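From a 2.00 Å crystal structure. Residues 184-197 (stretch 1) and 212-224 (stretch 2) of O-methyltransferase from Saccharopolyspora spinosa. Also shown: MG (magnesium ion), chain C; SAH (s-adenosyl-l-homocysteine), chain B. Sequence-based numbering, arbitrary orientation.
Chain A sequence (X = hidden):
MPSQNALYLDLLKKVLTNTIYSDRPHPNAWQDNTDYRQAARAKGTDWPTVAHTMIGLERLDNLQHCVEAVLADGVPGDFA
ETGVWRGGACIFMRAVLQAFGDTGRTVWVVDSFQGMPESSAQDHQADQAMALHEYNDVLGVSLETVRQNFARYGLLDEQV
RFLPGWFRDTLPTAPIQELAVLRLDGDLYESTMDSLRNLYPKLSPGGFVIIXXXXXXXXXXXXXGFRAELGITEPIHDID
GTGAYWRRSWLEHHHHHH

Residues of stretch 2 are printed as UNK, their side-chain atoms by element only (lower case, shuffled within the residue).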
# COMPACT_ATOMS: atom_id res chain seq x y z
N LEU A 184 16.87 -9.12 -15.08
CA LEU A 184 18.30 -8.92 -14.79
C LEU A 184 18.49 -7.52 -14.24
O LEU A 184 18.14 -6.52 -14.89
CB LEU A 184 19.16 -9.09 -16.02
CG LEU A 184 19.60 -10.50 -16.39
CD1 LEU A 184 18.44 -11.39 -16.70
CD2 LEU A 184 20.50 -10.38 -17.59
N ASP A 185 18.98 -7.45 -13.02
CA ASP A 185 19.21 -6.17 -12.40
C ASP A 185 20.47 -6.27 -11.58
O ASP A 185 20.52 -5.83 -10.44
CB ASP A 185 18.00 -5.75 -11.56
CG ASP A 185 17.92 -4.24 -11.36
OD1 ASP A 185 18.91 -3.53 -11.73
OD2 ASP A 185 16.87 -3.75 -10.84
N GLY A 186 21.47 -6.93 -12.14
CA GLY A 186 22.85 -6.78 -11.70
C GLY A 186 23.46 -5.83 -12.71
O GLY A 186 23.28 -5.99 -13.92
N ASP A 187 24.14 -4.80 -12.23
CA ASP A 187 24.65 -3.79 -13.13
C ASP A 187 25.88 -4.23 -13.94
O ASP A 187 26.09 -3.79 -15.07
CB ASP A 187 25.01 -2.56 -12.32
CG ASP A 187 23.78 -1.91 -11.70
OD1 ASP A 187 22.82 -1.62 -12.46
OD2 ASP A 187 23.76 -1.72 -10.47
N LEU A 188 26.69 -5.10 -13.37
CA LEU A 188 27.99 -5.41 -13.94
C LEU A 188 27.86 -6.27 -15.19
O LEU A 188 26.87 -6.98 -15.37
CB LEU A 188 28.85 -6.13 -12.91
CG LEU A 188 28.84 -5.50 -11.51
CD1 LEU A 188 29.81 -6.24 -10.58
CD2 LEU A 188 29.22 -4.06 -11.60
N TYR A 189 28.88 -6.20 -16.03
CA TYR A 189 29.02 -7.09 -17.15
C TYR A 189 28.94 -8.54 -16.72
O TYR A 189 28.13 -9.34 -17.24
CB TYR A 189 30.39 -6.84 -17.81
CG TYR A 189 30.62 -7.71 -19.02
CD1 TYR A 189 31.08 -9.01 -18.89
CD2 TYR A 189 30.36 -7.22 -20.28
CE1 TYR A 189 31.27 -9.80 -20.00
CE2 TYR A 189 30.55 -7.99 -21.39
CZ TYR A 189 31.01 -9.28 -21.26
OH TYR A 189 31.20 -10.04 -22.39
N GLU A 190 29.78 -8.91 -15.76
CA GLU A 190 29.84 -10.32 -15.32
C GLU A 190 28.51 -10.84 -14.75
O GLU A 190 28.12 -12.00 -15.02
CB GLU A 190 30.93 -10.51 -14.26
CG GLU A 190 32.34 -10.28 -14.81
CD GLU A 190 32.72 -11.21 -15.96
OE1 GLU A 190 32.35 -12.41 -15.92
OE2 GLU A 190 33.39 -10.73 -16.90
N SER A 191 27.83 -10.01 -13.96
CA SER A 191 26.56 -10.37 -13.36
C SER A 191 25.52 -10.63 -14.45
O SER A 191 24.82 -11.64 -14.44
CB SER A 191 26.07 -9.23 -12.47
OG SER A 191 27.00 -8.94 -11.44
N THR A 192 25.47 -9.71 -15.41
CA THR A 192 24.54 -9.80 -16.54
C THR A 192 24.86 -11.02 -17.38
O THR A 192 23.97 -11.82 -17.70
CB THR A 192 24.61 -8.52 -17.42
OG1 THR A 192 24.40 -7.37 -16.59
CG2 THR A 192 23.58 -8.55 -18.51
N MET A 193 26.13 -11.21 -17.73
CA MET A 193 26.51 -12.39 -18.52
C MET A 193 26.21 -13.73 -17.81
O MET A 193 25.62 -14.66 -18.40
CB MET A 193 27.99 -12.32 -18.91
CG MET A 193 28.39 -13.34 -19.96
SD MET A 193 27.50 -13.17 -21.53
CE MET A 193 28.24 -11.69 -22.24
N ASP A 194 26.61 -13.83 -16.55
CA ASP A 194 26.40 -15.07 -15.78
C ASP A 194 24.92 -15.42 -15.67
O ASP A 194 24.55 -16.60 -15.69
CB ASP A 194 27.00 -14.95 -14.37
CG ASP A 194 28.52 -15.02 -14.38
OD1 ASP A 194 29.07 -15.67 -15.30
OD2 ASP A 194 29.14 -14.41 -13.48
N SER A 195 24.08 -14.40 -15.53
CA SER A 195 22.66 -14.60 -15.47
C SER A 195 22.12 -15.07 -16.83
O SER A 195 21.34 -16.01 -16.91
CB SER A 195 21.96 -13.31 -14.98
OG SER A 195 20.55 -13.51 -14.95
N LEU A 196 22.51 -14.40 -17.90
CA LEU A 196 22.03 -14.76 -19.23
C LEU A 196 22.51 -16.14 -19.61
O LEU A 196 21.70 -16.98 -20.01
CB LEU A 196 22.47 -13.75 -20.31
CG LEU A 196 21.73 -12.41 -20.28
CD1 LEU A 196 22.40 -11.45 -21.24
CD2 LEU A 196 20.27 -12.60 -20.64
N ARG A 197 23.81 -16.38 -19.49
CA ARG A 197 24.37 -17.70 -19.87
C ARG A 197 23.66 -18.87 -19.18
O ARG A 197 23.38 -19.89 -19.79
CB ARG A 197 25.85 -17.79 -19.53
CG ARG A 197 26.74 -16.98 -20.45
CD ARG A 197 28.23 -17.36 -20.34
NE ARG A 197 29.02 -16.39 -21.09
CZ ARG A 197 29.03 -16.30 -22.42
NH1 ARG A 197 28.33 -17.17 -23.16
NH2 ARG A 197 29.74 -15.36 -23.02
N UNK A 212 17.29 -4.37 -16.69
CA UNK A 212 16.88 -3.18 -15.98
C UNK A 212 17.74 -1.97 -16.35
O UNK A 212 17.25 -0.85 -16.30
o UNK A 212 15.01 -2.16 -13.71
c UNK A 212 16.90 -3.41 -14.45
c UNK A 212 16.26 -2.25 -13.69
o UNK A 212 16.99 -1.42 -13.10
N UNK A 213 19.01 -2.21 -16.69
CA UNK A 213 19.96 -1.14 -17.00
C UNK A 213 20.63 -1.35 -18.34
O UNK A 213 21.85 -1.20 -18.48
c UNK A 213 20.53 -0.63 -14.60
o UNK A 213 20.20 -1.50 -13.78
c UNK A 213 21.06 -1.08 -15.93
o UNK A 213 20.42 0.60 -14.40
N UNK A 214 19.81 -1.64 -19.34
CA UNK A 214 20.32 -1.87 -20.69
C UNK A 214 21.22 -0.75 -21.21
O UNK A 214 22.01 -0.98 -22.11
c UNK A 214 19.65 -2.27 -23.08
c UNK A 214 19.64 -1.67 -25.43
c UNK A 214 20.53 -2.69 -25.71
c UNK A 214 20.54 -3.29 -23.37
c UNK A 214 19.21 -1.47 -24.12
o UNK A 214 20.94 -2.90 -27.00
c UNK A 214 20.99 -3.50 -24.69
c UNK A 214 19.18 -2.03 -21.67
N UNK A 215 21.10 0.46 -20.67
CA UNK A 215 21.81 1.59 -21.29
C UNK A 215 23.06 1.92 -20.55
O UNK A 215 23.85 2.77 -20.96
c UNK A 215 19.68 2.38 -22.30
c UNK A 215 17.43 1.54 -23.69
c UNK A 215 18.44 2.44 -21.75
c UNK A 215 19.81 1.86 -23.57
c UNK A 215 18.70 1.45 -24.26
c UNK A 215 17.31 2.04 -22.44
c UNK A 215 20.89 2.77 -21.50
N UNK A 216 23.28 1.15 -19.51
CA UNK A 216 24.52 1.12 -18.79
C UNK A 216 25.50 0.37 -19.69
O UNK A 216 25.20 -0.77 -20.07
c UNK A 216 24.33 0.38 -17.46
c UNK A 216 25.32 -0.70 -15.34
c UNK A 216 25.55 1.79 -15.81
c UNK A 216 25.47 0.40 -16.44
N UNK A 217 26.62 1.02 -20.09
CA UNK A 217 27.65 0.22 -20.75
C UNK A 217 28.19 -0.69 -19.66
O UNK A 217 28.29 -0.22 -18.52
c UNK A 217 28.54 2.36 -20.19
c UNK A 217 28.68 1.26 -21.21
c UNK A 217 27.08 2.40 -19.83
N UNK A 218 28.51 -1.92 -19.99
CA UNK A 218 28.79 -3.02 -19.03
C UNK A 218 27.60 -3.92 -19.19
O UNK A 218 27.73 -4.97 -19.77
c UNK A 218 29.01 -2.64 -17.53
o UNK A 218 27.82 -2.53 -16.78
N UNK A 219 26.42 -3.48 -18.73
CA UNK A 219 25.25 -4.35 -18.85
C UNK A 219 24.97 -4.56 -20.32
O UNK A 219 24.80 -5.70 -20.78
c UNK A 219 24.05 -3.78 -18.07
s UNK A 219 22.47 -4.63 -18.35
N UNK A 220 25.04 -3.47 -21.07
CA UNK A 220 24.68 -3.42 -22.51
C UNK A 220 25.62 -4.29 -23.37
O UNK A 220 25.19 -5.05 -24.26
c UNK A 220 24.11 -1.70 -24.30
n UNK A 220 25.00 0.07 -25.69
c UNK A 220 24.19 -0.24 -24.68
c UNK A 220 24.74 -1.96 -22.97
o UNK A 220 23.55 0.61 -24.07
N UNK A 221 26.90 -4.16 -23.08
CA UNK A 221 27.92 -4.98 -23.70
C UNK A 221 27.72 -6.48 -23.46
O UNK A 221 27.90 -7.28 -24.37
c UNK A 221 29.69 -3.15 -23.94
o UNK A 221 30.84 -2.69 -23.75
o UNK A 221 28.85 -2.55 -24.66
c UNK A 221 29.30 -4.49 -23.26
N UNK A 222 27.30 -6.87 -22.26
CA UNK A 222 27.00 -8.27 -22.03
C UNK A 222 25.81 -8.74 -22.87
O UNK A 222 25.83 -9.83 -23.42
c UNK A 222 26.75 -8.56 -20.54
N UNK A 223 24.77 -7.91 -22.93
CA UNK A 223 23.53 -8.29 -23.61
C UNK A 223 23.78 -8.45 -25.11
O UNK A 223 23.38 -9.43 -25.72
c UNK A 223 21.20 -7.55 -24.18
c UNK A 223 22.10 -7.08 -21.85
c UNK A 223 22.43 -7.23 -23.37
N UNK A 224 24.42 -7.46 -25.70
CA UNK A 224 24.79 -7.57 -27.10
C UNK A 224 25.80 -8.73 -27.30
O UNK A 224 25.65 -9.54 -28.23
c UNK A 224 25.48 -3.58 -29.16
c UNK A 224 24.22 -5.15 -27.65
n UNK A 224 24.63 -3.08 -30.28
c UNK A 224 24.73 -3.72 -27.85
c UNK A 224 25.32 -6.21 -27.60
MG MG C . 18.78 -1.55 -12.25
N SAH B . 15.78 -2.35 -6.42
CA SAH B . 16.58 -3.07 -7.42
CB SAH B . 17.83 -3.75 -6.92
CG SAH B . 18.95 -4.36 -7.76
SD SAH B . 20.46 -3.63 -7.06
C SAH B . 15.57 -4.09 -7.77
O SAH B . 16.00 -5.06 -8.37
OXT SAH B . 14.34 -3.66 -7.33
C5' SAH B . 21.74 -4.83 -7.59
C4' SAH B . 21.70 -6.17 -6.83
O4' SAH B . 22.44 -7.15 -7.53
C3' SAH B . 22.33 -6.12 -5.43
O3' SAH B . 21.34 -6.55 -4.52
C2' SAH B . 23.55 -7.04 -5.45
O2' SAH B . 23.88 -7.77 -4.25
C1' SAH B . 23.21 -7.95 -6.63
N9 SAH B . 24.34 -8.52 -7.40
C8 SAH B . 25.05 -7.87 -8.39
N7 SAH B . 25.95 -8.73 -8.88
C5 SAH B . 25.81 -9.93 -8.27
C6 SAH B . 26.47 -11.15 -8.38
N6 SAH B . 27.46 -11.32 -9.25
N1 SAH B . 26.11 -12.20 -7.57
C2 SAH B . 25.08 -12.08 -6.66
N3 SAH B . 24.46 -10.86 -6.54
C4 SAH B . 24.78 -9.81 -7.35
O HOH W 1 20.43 -5.10 -16.21
O HOH W 2 17.93 -0.97 -10.34
O HOH W 3 20.50 -1.24 -11.11
O HOH W 4 18.94 0.72 -12.19

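Position 212 carries two side-chain carbons, the second bearing two oxygens. One oxygen lies 2.0 Å from the magnesium ion, which Asp185 OD1 also binds at 2.0 Å, so the acid is a metal ligand: Asp212. Its backbone N donates a hydrogen bond to Leu184 O (2.9 Å), fixing the start of the stretch against stretch 1.

Position 213 repeats the pattern, two carbons with two oxygens on the second, and one of these oxygens lies 2.1 Å from the magnesium. This is Asp213. Its OD2 approaches Asp185 OD1 to 3.2 Å and Asp187 OD1 to 2.9 Å; neither pair is a hydrogen bond. The metal offsets the crowding with Asp185, whose OD1 it binds directly, while Asp187 OD1 accepts a hydrogen bond from metal-bound water 3 (2.7 Å to its O).

Position 214 has one carbon leading to a six-carbon ring with an oxygen attached, and touches nothing on stretch 1: Tyr214. At 215 the same ring lacks the oxygen, and again no contact is made, which gives Phe215. Both lie in the middle of a type I turn that begins at Asp213, and both touch a crystal neighbour.

Four carbons, forked at the second, mark position 216. One terminal methyl sits 3.2 Å from Asp187 O, and the branching identifies Leu216. Its backbone N closes the turn on Asp213 O at 2.9 Å.

At 217 three carbons close a ring onto the backbone N, the signature of Pro217; it points away from stretch 1. Position 218 has one carbon and one oxygen, the latter 2.7 Å from Asp187 O. This is Ser218, whose OG donates that hydrogen bond. Although Ser218 occupies the N-cap position, its side chain makes no capping bond.

Position 219 ends in sulfur after a single carbon, with the sulfur 3.8 Å from Thr192 OG1: Cys219. At 220, three carbons carry one oxygen and one nitrogen on the third, and the chain points away from stretch 1; it is Gln220. Position 221 has two carbons, the second with two oxygens. Its CB is 4.2 Å from Tyr189 CE2, but the end of the side chain leads away, as fits the exposed Asp221.

A lone carbon defines 222, Ala222. Its CB lies over one face of the Tyr189 ring, 4.1 Å from the centroid, and 3.8 Å from Thr192 CG2. At 223 one carbon carries two more, one of them 3.9 Å from Thr192 CG2: Val223. Position 224 has four carbons in a row ending in nitrogen and points away, giving Lys224.

The contact thus works in two parts. At one end, magnesium gathers carboxylates from both stretches, supported by the backbone bond at Leu184. Beyond the Ser218 hydrogen bond, two helices run side by side at 29°, their axes approaching to 8.0 Å, with the small Ala222 packed among Tyr189, Thr192 and Met193.

Stretch 2 212-224: DDYFLPSCQDAVK
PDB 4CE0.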